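Long-range contacts in malonyl-CoA-[acyl-carrier-protein] transacylase (Coxiella burnetii, PDB 3TQE), which probably catalyses transfer of the malonyl group from malonyl-CoA to holo-acyl carrier protein, yielding malonyl-ACP and free CoA: residues 133-138 against 195-200; 137-142 against 182-187; 30-35 against 77-82; 20-25 against 68-73. One frame throughout, in Å; residues are numbered along the deposited sequence.

From the N terminus, residues 20-25 enter first and meet 68-73 in interaction 4; before that loop closes, 30-35 has already set out for its partner 77-82 in interaction 3. The two loops therefore cross, tying the turn before helix 24-29 and helix 31-44 of the larger subdomain to helix 63-83, and they touch where Ile77 CD1 lies 4.0 Å from Leu23 CD1. Later, interactions 2 and 1 start from strand 134-140 of the smaller subdomain and tie it to a helix and a strand: helix 177-189 packs on it first (137-142 with 182-187), then strand 194-197 pairs with its edge (133-138 with 195-200), so the shorter loop nests largely within the longer.

Interaction 1 of 4, residues 133-138 against 195-200; sequences EGAMGA and AKRIPV
Gly137 and Arg197 face each other as an antiparallel, non-hydrogen-bonded pair where edge strand 194-197 joins strand 134-140 in the small ferredoxin-like subdomain of FabD-type acyltransferases. The next pair, Ala138 with Lys196, is hydrogen-bonded in both directions, Ala138 N to Lys196 O at 2.8 Å and Lys196 N to Ala138 O at 2.9 Å. Past Arg197 the chain still gives Ile198 N to Met136 O (3.0 Å), the donor standing 36° out of the carbonyl plane.

The side chain of Arg197 can be followed outward. Its CB lies near Met136 O; CD, after a bend at chi2 (-92°), touches both that oxygen and Ala135 CB, each at 3.7 Å. NE and CZ then pass over the Ala135 methyl, which is 3.3 Å from the guanidinium plane and offset toward its rim. NH1 and NH2 lie slightly farther from that methyl, and NH1 forms a salt bridge with Asp181 of helix 177-189. On another side, selenomethionine Met136, about 5 Å from the side chain of the predicted active-site His205, packs CB, CG and SE against Val200 CG2. Where the strands part, one water accepts from Met136 N at 3.0 Å and, weakly, from Arg197 NE at 3.4 Å.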
# COMPACT_ATOMS: atom_id res chain seq x y z
N GLU A 133 4.19 20.98 -8.72
CA GLU A 133 4.28 20.63 -10.13
C GLU A 133 3.65 19.29 -10.46
O GLU A 133 3.40 18.98 -11.62
CB GLU A 133 5.73 20.66 -10.62
CG GLU A 133 6.27 22.10 -10.58
CD GLU A 133 7.63 22.28 -11.21
OE1 GLU A 133 8.15 21.33 -11.82
OE2 GLU A 133 8.17 23.41 -11.10
N GLY A 134 3.39 18.50 -9.42
CA GLY A 134 2.77 17.20 -9.62
C GLY A 134 1.43 17.14 -8.92
O GLY A 134 1.10 17.94 -8.03
N ALA A 135 0.66 16.13 -9.29
CA ALA A 135 -0.62 15.91 -8.67
C ALA A 135 -1.08 14.48 -8.92
O ALA A 135 -0.56 13.78 -9.78
CB ALA A 135 -1.68 16.89 -9.22
N MSE A 136 -2.07 14.09 -8.14
CA MSE A 136 -2.81 12.87 -8.35
C MSE A 136 -4.26 13.19 -8.27
O MSE A 136 -4.67 14.12 -7.59
CB MSE A 136 -2.46 11.80 -7.31
CG MSE A 136 -1.00 11.44 -7.30
SE MSE A 136 -0.54 9.92 -6.22
CE MSE A 136 -1.04 8.57 -7.47
N GLY A 137 -5.04 12.40 -8.97
CA GLY A 137 -6.47 12.58 -9.01
C GLY A 137 -7.22 11.28 -9.10
O GLY A 137 -6.78 10.35 -9.74
N ALA A 138 -8.37 11.24 -8.47
CA ALA A 138 -9.22 10.08 -8.45
C ALA A 138 -10.34 10.24 -9.43
O ALA A 138 -10.98 11.29 -9.46
CB ALA A 138 -9.80 9.91 -7.07
N ALA A 195 -14.30 13.13 -10.34
CA ALA A 195 -12.96 13.33 -10.92
C ALA A 195 -12.36 14.48 -10.16
O ALA A 195 -12.68 15.66 -10.42
CB ALA A 195 -13.02 13.60 -12.40
N LYS A 196 -11.53 14.16 -9.17
CA LYS A 196 -11.10 15.12 -8.16
C LYS A 196 -9.65 14.93 -7.82
O LYS A 196 -9.20 13.81 -7.75
CB LYS A 196 -11.93 14.91 -6.88
CG LYS A 196 -11.88 16.07 -5.91
CD LYS A 196 -13.04 16.01 -4.93
CE LYS A 196 -13.37 17.40 -4.38
NZ LYS A 196 -14.41 17.35 -3.31
N ARG A 197 -8.93 16.01 -7.55
CA ARG A 197 -7.59 15.88 -7.00
C ARG A 197 -7.64 15.20 -5.64
O ARG A 197 -8.56 15.42 -4.86
CB ARG A 197 -6.96 17.25 -6.79
CG ARG A 197 -6.63 17.96 -8.05
CD ARG A 197 -5.23 17.67 -8.48
NE ARG A 197 -4.25 18.48 -7.75
CZ ARG A 197 -3.65 19.60 -8.18
NH1 ARG A 197 -3.88 20.11 -9.37
NH2 ARG A 197 -2.78 20.21 -7.40
N ILE A 198 -6.65 14.36 -5.38
CA ILE A 198 -6.41 13.76 -4.07
C ILE A 198 -5.41 14.68 -3.37
O ILE A 198 -4.55 15.26 -4.04
CB ILE A 198 -5.78 12.36 -4.22
CG1 ILE A 198 -6.68 11.43 -5.03
CG2 ILE A 198 -5.48 11.73 -2.88
CD1 ILE A 198 -6.02 10.13 -5.39
N PRO A 199 -5.48 14.83 -2.03
CA PRO A 199 -4.57 15.72 -1.30
C PRO A 199 -3.15 15.17 -1.09
O PRO A 199 -2.71 14.92 0.04
CB PRO A 199 -5.29 15.91 0.05
CG PRO A 199 -6.06 14.68 0.22
CD PRO A 199 -6.57 14.36 -1.15
N VAL A 200 -2.45 14.98 -2.19
CA VAL A 200 -1.04 14.63 -2.18
C VAL A 200 -0.33 15.55 -3.18
O VAL A 200 -0.94 16.06 -4.12
CB VAL A 200 -0.81 13.16 -2.56
CG1 VAL A 200 -1.43 12.22 -1.52
CG2 VAL A 200 -1.36 12.87 -3.96
O HOH W 1 -2.83 15.97 -5.99

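Interaction 2 of 4, residues 137-142 against 182-187; sequences GAIIGL and RALNMA
An apolar helix-on-sheet contact joins Gly137, Ile139 and Leu142 to Leu184 and Ala187, placing helix 177-189 over one face of the small mixed sheet. No hydrogen bond crosses it, and the contacts between side chains are all carbon to carbon. The axes of strand 137-140 and helix 182-187 lie 9.3 Å apart and run nearly parallel, at 13°.

Leu184 starts with its CB directed to the flank; chi1 (-67°) sets CG anti to the carbonyl carbon, chi2 (173°) then sets CD1 anti to CA, and both methyls reach the strand. CD2 meets Ile139 CG1 at 3.6 Å, the two side chains crossing obliquely. CD1 packs directly over the bare CA of Gly137, 4.1 Å away, and so occupies the side where a side chain would stand.

This layer belongs to the smaller, ferredoxin-like subdomain of the acyltransferase fold, and Ile173 of the neighbouring strand 170-174 also touches Ile139 and Leu184. One helical turn on, the Ala187 methyl touches both Ile139 CD1 and Leu142 CD1, at 3.8 Å each. Leu142 lies beyond the strand, after the turn at Gly141, and its CD1 reaches the backbone oxygen of Ala187 as well. Helix 144-155 adds a further apolar neighbour to each, Ile147 beside Ile139 and Ile150 beside Leu142.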
# COMPACT_ATOMS: atom_id res chain seq x y z
N GLY A 137 -5.04 12.40 -8.97
CA GLY A 137 -6.47 12.58 -9.01
C GLY A 137 -7.22 11.28 -9.10
O GLY A 137 -6.78 10.35 -9.74
N ALA A 138 -8.37 11.24 -8.47
CA ALA A 138 -9.22 10.08 -8.45
C ALA A 138 -10.34 10.24 -9.43
O ALA A 138 -10.98 11.29 -9.46
CB ALA A 138 -9.80 9.91 -7.07
N ILE A 139 -10.58 9.19 -10.21
CA ILE A 139 -11.66 9.16 -11.17
C ILE A 139 -12.52 7.97 -10.84
O ILE A 139 -12.02 6.85 -10.76
CB ILE A 139 -11.16 9.04 -12.59
CG1 ILE A 139 -10.27 10.23 -12.94
CG2 ILE A 139 -12.32 8.94 -13.55
CD1 ILE A 139 -9.61 10.13 -14.28
N ILE A 140 -13.81 8.22 -10.63
CA ILE A 140 -14.74 7.15 -10.31
C ILE A 140 -15.79 7.13 -11.38
O ILE A 140 -16.37 8.17 -11.69
CB ILE A 140 -15.37 7.35 -8.94
CG1 ILE A 140 -14.26 7.36 -7.88
CG2 ILE A 140 -16.41 6.28 -8.68
CD1 ILE A 140 -14.74 7.38 -6.46
N GLY A 141 -16.02 5.96 -11.97
CA GLY A 141 -17.11 5.76 -12.92
C GLY A 141 -16.75 5.57 -14.37
O GLY A 141 -17.66 5.41 -15.22
N LEU A 142 -15.46 5.58 -14.70
CA LEU A 142 -14.98 5.27 -16.04
C LEU A 142 -14.06 4.06 -15.96
O LEU A 142 -13.44 3.81 -14.93
CB LEU A 142 -14.18 6.44 -16.62
CG LEU A 142 -14.93 7.75 -16.85
CD1 LEU A 142 -13.95 8.77 -17.38
CD2 LEU A 142 -16.10 7.57 -17.81
N ARG A 182 -6.40 18.78 -16.33
CA ARG A 182 -7.01 18.67 -17.65
C ARG A 182 -7.68 17.33 -17.84
O ARG A 182 -8.77 17.24 -18.34
CB ARG A 182 -6.00 18.90 -18.77
CG ARG A 182 -5.51 20.31 -18.90
CD ARG A 182 -4.72 20.51 -20.16
NE ARG A 182 -3.55 19.67 -20.32
CZ ARG A 182 -2.33 19.92 -19.85
NH1 ARG A 182 -2.05 20.99 -19.12
NH2 ARG A 182 -1.37 19.05 -20.10
N ALA A 183 -7.01 16.28 -17.40
CA ALA A 183 -7.52 14.94 -17.51
C ALA A 183 -8.76 14.75 -16.65
O ALA A 183 -9.73 14.10 -17.07
CB ALA A 183 -6.46 13.94 -17.11
N LEU A 184 -8.73 15.26 -15.44
CA LEU A 184 -9.88 15.13 -14.57
C LEU A 184 -11.07 15.85 -15.17
O LEU A 184 -12.19 15.36 -15.13
CB LEU A 184 -9.59 15.68 -13.18
CG LEU A 184 -8.56 14.93 -12.36
CD1 LEU A 184 -8.25 15.70 -11.08
CD2 LEU A 184 -8.97 13.48 -12.10
N ASN A 185 -10.81 17.02 -15.74
CA ASN A 185 -11.92 17.73 -16.34
C ASN A 185 -12.50 16.98 -17.53
O ASN A 185 -13.72 16.91 -17.69
CB ASN A 185 -11.47 19.14 -16.72
CG ASN A 185 -12.62 20.07 -16.86
OD1 ASN A 185 -13.40 20.27 -15.93
ND2 ASN A 185 -12.75 20.63 -18.00
N MSE A 186 -11.64 16.38 -18.35
CA MSE A 186 -12.11 15.55 -19.45
C MSE A 186 -12.87 14.35 -18.94
O MSE A 186 -13.85 13.93 -19.54
CB MSE A 186 -10.97 15.05 -20.29
CG MSE A 186 -10.35 16.05 -21.11
SE MSE A 186 -9.09 15.22 -22.31
CE MSE A 186 -8.29 16.84 -22.84
N ALA A 187 -12.42 13.76 -17.84
CA ALA A 187 -13.13 12.61 -17.31
C ALA A 187 -14.55 12.98 -16.93
O ALA A 187 -15.47 12.23 -17.19
CB ALA A 187 -12.38 12.03 -16.13

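Interaction 3 of 4, residues 30-35 against 77-82; sequences QPIVLE and IFRCWE. With EDO (1,2-ethanediol), chain D.
Cys80 chi1 (-72°) sets SG anti to its own carbonyl carbon, and Ile32 chi1 (-162°) sets CG1 anti to the backbone N; with these choices SG meets the Ile32 CG2 methyl while CG1 is left to face Arg79. SG is touched by three residues of segment 30-35: Ile32 CG2 at 3.5 Å, Val33 CG2 at 3.6 Å and Gln30 CB at 3.7 Å. Gln30 offers its aliphatic stem here, while its amide NE2 is hydrogen-bonded to Thr304.

Beside this cluster, Ile32 and Arg79 cross at about a right angle, with Ile32 CG1 against Arg79 CB at 3.9 Å. The arginine is extended from CG to NE; its CD also borders Ile32 CG1, and its guanidinium lies farther along. There a 1,2-ethanediol, probably from the crystallisation liquor, is held by two nearly straight bonds: Arg79 NE to O1 at 2.8 Å and Arg79 NH2 to O2 at 2.8 Å. The remaining nitrogen, NH1, bonds to Thr36 OG1 and Gln39 OE1 of helix 31-44, adding a polar link between the same two helices.

No hydrogen bond joins the two six-residue segments themselves; their hold is by van der Waals contact. Helices 31-35 and 77-82 form a roughly antiparallel pair, at 147°, in the larger alpha/beta subdomain of the acyltransferase fold, with axes 9.0 Å apart at closest approach. Leu26 of helix 24-29 touches both Val33 and Cys80, Trp49 of helix 48-54 lies against Val33, and Ile307 of helix 304-313 packs on Cys80.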
# COMPACT_ATOMS: atom_id res chain seq x y z
N GLN A 30 -1.68 -4.91 23.41
CA GLN A 30 -0.63 -5.82 22.98
C GLN A 30 0.74 -5.16 23.02
O GLN A 30 1.05 -4.32 22.19
CB GLN A 30 -0.93 -6.25 21.55
CG GLN A 30 -2.20 -7.00 21.38
CD GLN A 30 -2.26 -8.28 22.19
OE1 GLN A 30 -1.23 -8.89 22.50
NE2 GLN A 30 -3.49 -8.72 22.51
N PRO A 31 1.59 -5.58 23.97
CA PRO A 31 2.94 -5.09 24.11
C PRO A 31 3.76 -5.16 22.84
O PRO A 31 4.63 -4.34 22.63
CB PRO A 31 3.52 -5.99 25.19
CG PRO A 31 2.35 -6.33 26.02
CD PRO A 31 1.22 -6.45 25.10
N ILE A 32 3.45 -6.10 21.95
CA ILE A 32 4.24 -6.21 20.73
C ILE A 32 4.11 -4.95 19.85
O ILE A 32 5.01 -4.66 19.07
CB ILE A 32 3.94 -7.52 19.94
CG1 ILE A 32 5.06 -7.84 18.94
CG2 ILE A 32 2.61 -7.42 19.21
CD1 ILE A 32 6.46 -7.93 19.53
N VAL A 33 3.02 -4.22 19.96
CA VAL A 33 2.86 -3.00 19.18
C VAL A 33 3.90 -1.99 19.57
O VAL A 33 4.62 -1.49 18.73
CB VAL A 33 1.46 -2.40 19.31
CG1 VAL A 33 1.36 -1.08 18.61
CG2 VAL A 33 0.43 -3.39 18.77
N LEU A 34 4.02 -1.71 20.84
CA LEU A 34 5.00 -0.72 21.26
C LEU A 34 6.40 -1.22 20.99
O LEU A 34 7.27 -0.43 20.61
CB LEU A 34 4.80 -0.32 22.71
CG LEU A 34 3.58 0.57 22.96
CD1 LEU A 34 3.38 0.74 24.45
CD2 LEU A 34 3.67 1.91 22.28
N GLU A 35 6.64 -2.51 21.17
CA GLU A 35 7.96 -3.07 20.87
C GLU A 35 8.31 -2.87 19.40
O GLU A 35 9.44 -2.55 19.05
CB GLU A 35 8.03 -4.53 21.25
CG GLU A 35 9.40 -5.17 21.04
CD GLU A 35 10.40 -4.86 22.16
OE1 GLU A 35 10.40 -3.72 22.69
OE2 GLU A 35 11.21 -5.76 22.49
N ILE A 77 0.57 -5.00 13.35
CA ILE A 77 -0.68 -5.77 13.30
C ILE A 77 -0.41 -7.19 12.90
O ILE A 77 -0.97 -8.13 13.47
CB ILE A 77 -1.71 -5.09 12.40
CG1 ILE A 77 -2.19 -3.82 13.11
CG2 ILE A 77 -2.86 -6.04 12.05
CD1 ILE A 77 -2.98 -2.90 12.24
N PHE A 78 0.47 -7.40 11.93
CA PHE A 78 0.84 -8.76 11.61
C PHE A 78 1.40 -9.51 12.78
O PHE A 78 1.09 -10.67 13.00
CB PHE A 78 1.85 -8.74 10.49
CG PHE A 78 2.29 -10.10 10.07
CD1 PHE A 78 1.51 -10.83 9.22
CD2 PHE A 78 3.46 -10.64 10.55
CE1 PHE A 78 1.90 -12.10 8.85
CE2 PHE A 78 3.85 -11.91 10.15
CZ PHE A 78 3.06 -12.61 9.33
N ARG A 79 2.22 -8.84 13.56
CA ARG A 79 2.81 -9.48 14.71
C ARG A 79 1.78 -9.80 15.78
O ARG A 79 1.91 -10.79 16.48
CB ARG A 79 3.88 -8.59 15.28
CG ARG A 79 5.11 -8.55 14.40
CD ARG A 79 6.15 -7.63 14.90
NE ARG A 79 7.35 -7.75 14.11
CZ ARG A 79 8.47 -7.08 14.36
NH1 ARG A 79 8.52 -6.22 15.38
NH2 ARG A 79 9.54 -7.30 13.62
N CYS A 80 0.78 -8.96 15.90
CA CYS A 80 -0.33 -9.24 16.82
C CYS A 80 -1.15 -10.44 16.34
O CYS A 80 -1.53 -11.28 17.12
CB CYS A 80 -1.24 -8.04 16.95
SG CYS A 80 -0.52 -6.70 17.88
N TRP A 81 -1.42 -10.52 15.05
CA TRP A 81 -2.07 -11.68 14.46
C TRP A 81 -1.32 -12.93 14.83
O TRP A 81 -1.93 -13.90 15.30
CB TRP A 81 -2.11 -11.53 12.95
CG TRP A 81 -2.56 -12.72 12.20
CD1 TRP A 81 -1.79 -13.67 11.68
CD2 TRP A 81 -3.90 -13.07 11.88
NE1 TRP A 81 -2.54 -14.60 11.03
CE2 TRP A 81 -3.85 -14.25 11.13
CE3 TRP A 81 -5.12 -12.45 12.07
CZ2 TRP A 81 -4.97 -14.84 10.63
CZ3 TRP A 81 -6.23 -13.05 11.56
CH2 TRP A 81 -6.14 -14.22 10.83
N GLU A 82 -0.01 -12.95 14.63
CA GLU A 82 0.75 -14.14 14.95
C GLU A 82 0.76 -14.43 16.44
O GLU A 82 0.61 -15.58 16.84
CB GLU A 82 2.16 -14.03 14.38
CG GLU A 82 2.12 -14.05 12.86
CD GLU A 82 3.36 -14.62 12.24
OE1 GLU A 82 4.45 -14.19 12.65
OE2 GLU A 82 3.22 -15.51 11.35
C1 EDO D . 7.47 -9.62 10.80
O1 EDO D . 7.19 -9.78 12.18
C2 EDO D . 8.94 -9.89 10.56
O2 EDO D . 9.76 -9.11 11.45

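Interaction 4 of 4, residues 20-25 against 68-73; sequences LGMLAE and PALLTA
Met22, a selenomethionine, and Leu70 meet with their side chains at about a right angle, SE lying 4.1 Å from Leu70 CD2. The contact packs the turn that leads into helix 24-29 onto helix 63-83, within the larger alpha/beta subdomain of the acyltransferase fold. The orientation begins at the backbone: Met22 CG stands between the backbone N and the carbonyl carbon (chi1 63°), and from there the chain runs extended to CE. That terminal methyl reaches helix 63-83 between two successive turns, touching Ala73 CB at 3.8 Å and Ala69 O at 3.8 Å, with Ala69 CB somewhat farther off. Leu70 begins by pointing away from segment 20-25, and it is the CD2 branch that returns to the selenium.

Leu23 approaches the same alanine with both branches. Its CD1 and CD2 are each 3.9 Å from Ala73 CB, and CD2 also lies 3.7 Å from Ala73 O. The Ala73 methyl thus receives the tips of two consecutive residues, both of which direct their beta carbons toward the helix. Gly21 to Ala24 form a type II beta turn closed by Ala24 N to Gly21 O (3.1 Å); Leu23 occupies its third position, with positive phi (62°), and is the N-cap residue of helix 24-29.

Around the contact, Val52 of helix 48-54 touches Met22 and Ala69, while Pro281 touches Met22 and Leu70. Leu70 lies about 9 Å, side chain to side chain, from the predicted active-site Ser96. The absence of hydrogen bonds between the segments, with methyls and selenium supplying the side-chain contacts, is consistent with attachment by van der Waals packing and burial of apolar surface.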
# COMPACT_ATOMS: atom_id res chain seq x y z
N LEU A 20 -3.73 10.05 12.82
CA LEU A 20 -3.27 10.23 14.16
C LEU A 20 -4.02 9.32 15.09
O LEU A 20 -5.25 9.11 14.93
CB LEU A 20 -3.47 11.67 14.64
CG LEU A 20 -2.61 12.73 13.99
CD1 LEU A 20 -2.97 14.06 14.61
CD2 LEU A 20 -1.14 12.41 14.19
N GLY A 21 -3.29 8.74 16.02
CA GLY A 21 -3.85 7.86 17.00
C GLY A 21 -4.06 6.46 16.52
O GLY A 21 -4.58 5.64 17.23
N MSE A 22 -3.63 6.15 15.30
CA MSE A 22 -3.82 4.82 14.84
C MSE A 22 -3.15 3.81 15.78
O MSE A 22 -2.10 4.03 16.40
CB MSE A 22 -3.40 4.66 13.39
CG MSE A 22 -2.00 4.91 13.18
SE MSE A 22 -1.54 4.63 11.30
CE MSE A 22 0.31 4.71 11.93
N LEU A 23 -3.79 2.66 15.87
CA LEU A 23 -3.36 1.56 16.71
C LEU A 23 -3.32 1.86 18.20
O LEU A 23 -2.77 1.09 18.96
CB LEU A 23 -2.00 0.99 16.24
CG LEU A 23 -2.02 0.10 15.00
CD1 LEU A 23 -2.47 0.79 13.78
CD2 LEU A 23 -0.66 -0.51 14.80
N ALA A 24 -3.93 2.96 18.65
CA ALA A 24 -3.86 3.27 20.07
C ALA A 24 -4.44 2.15 20.94
O ALA A 24 -3.85 1.74 21.95
CB ALA A 24 -4.56 4.59 20.36
N GLU A 25 -5.57 1.62 20.53
CA GLU A 25 -6.20 0.55 21.30
C GLU A 25 -5.35 -0.71 21.29
O GLU A 25 -5.06 -1.28 22.33
CB GLU A 25 -7.58 0.26 20.77
CG GLU A 25 -8.27 -0.82 21.53
CD GLU A 25 -9.73 -0.98 21.16
OE1 GLU A 25 -10.24 -0.24 20.28
OE2 GLU A 25 -10.38 -1.85 21.79
N PRO A 68 7.29 5.16 6.88
CA PRO A 68 7.70 4.31 7.98
C PRO A 68 6.58 4.10 9.02
O PRO A 68 6.52 3.04 9.62
CB PRO A 68 8.91 5.03 8.59
CG PRO A 68 8.86 6.38 8.05
CD PRO A 68 8.16 6.33 6.74
N ALA A 69 5.71 5.07 9.20
CA ALA A 69 4.61 4.94 10.15
C ALA A 69 3.71 3.79 9.73
O ALA A 69 3.33 2.96 10.54
CB ALA A 69 3.82 6.22 10.22
N LEU A 70 3.35 3.77 8.45
CA LEU A 70 2.42 2.75 7.98
C LEU A 70 3.09 1.40 7.89
O LEU A 70 2.48 0.36 8.19
CB LEU A 70 1.84 3.14 6.65
CG LEU A 70 0.72 4.14 6.79
CD1 LEU A 70 0.34 4.60 5.38
CD2 LEU A 70 -0.49 3.55 7.54
N LEU A 71 4.35 1.36 7.47
CA LEU A 71 5.04 0.07 7.46
C LEU A 71 5.03 -0.51 8.86
O LEU A 71 4.76 -1.70 9.08
CB LEU A 71 6.46 0.22 6.95
CG LEU A 71 7.33 -1.00 7.10
CD1 LEU A 71 6.80 -2.08 6.18
CD2 LEU A 71 8.80 -0.68 6.84
N THR A 72 5.33 0.32 9.84
CA THR A 72 5.42 -0.11 11.23
C THR A 72 4.05 -0.55 11.74
O THR A 72 3.94 -1.58 12.39
CB THR A 72 6.04 0.99 12.08
OG1 THR A 72 7.33 1.30 11.57
CG2 THR A 72 6.18 0.56 13.54
N ALA A 73 3.02 0.21 11.43
CA ALA A 73 1.66 -0.14 11.84
C ALA A 73 1.24 -1.48 11.24
O ALA A 73 0.70 -2.34 11.93
CB ALA A 73 0.69 0.94 11.45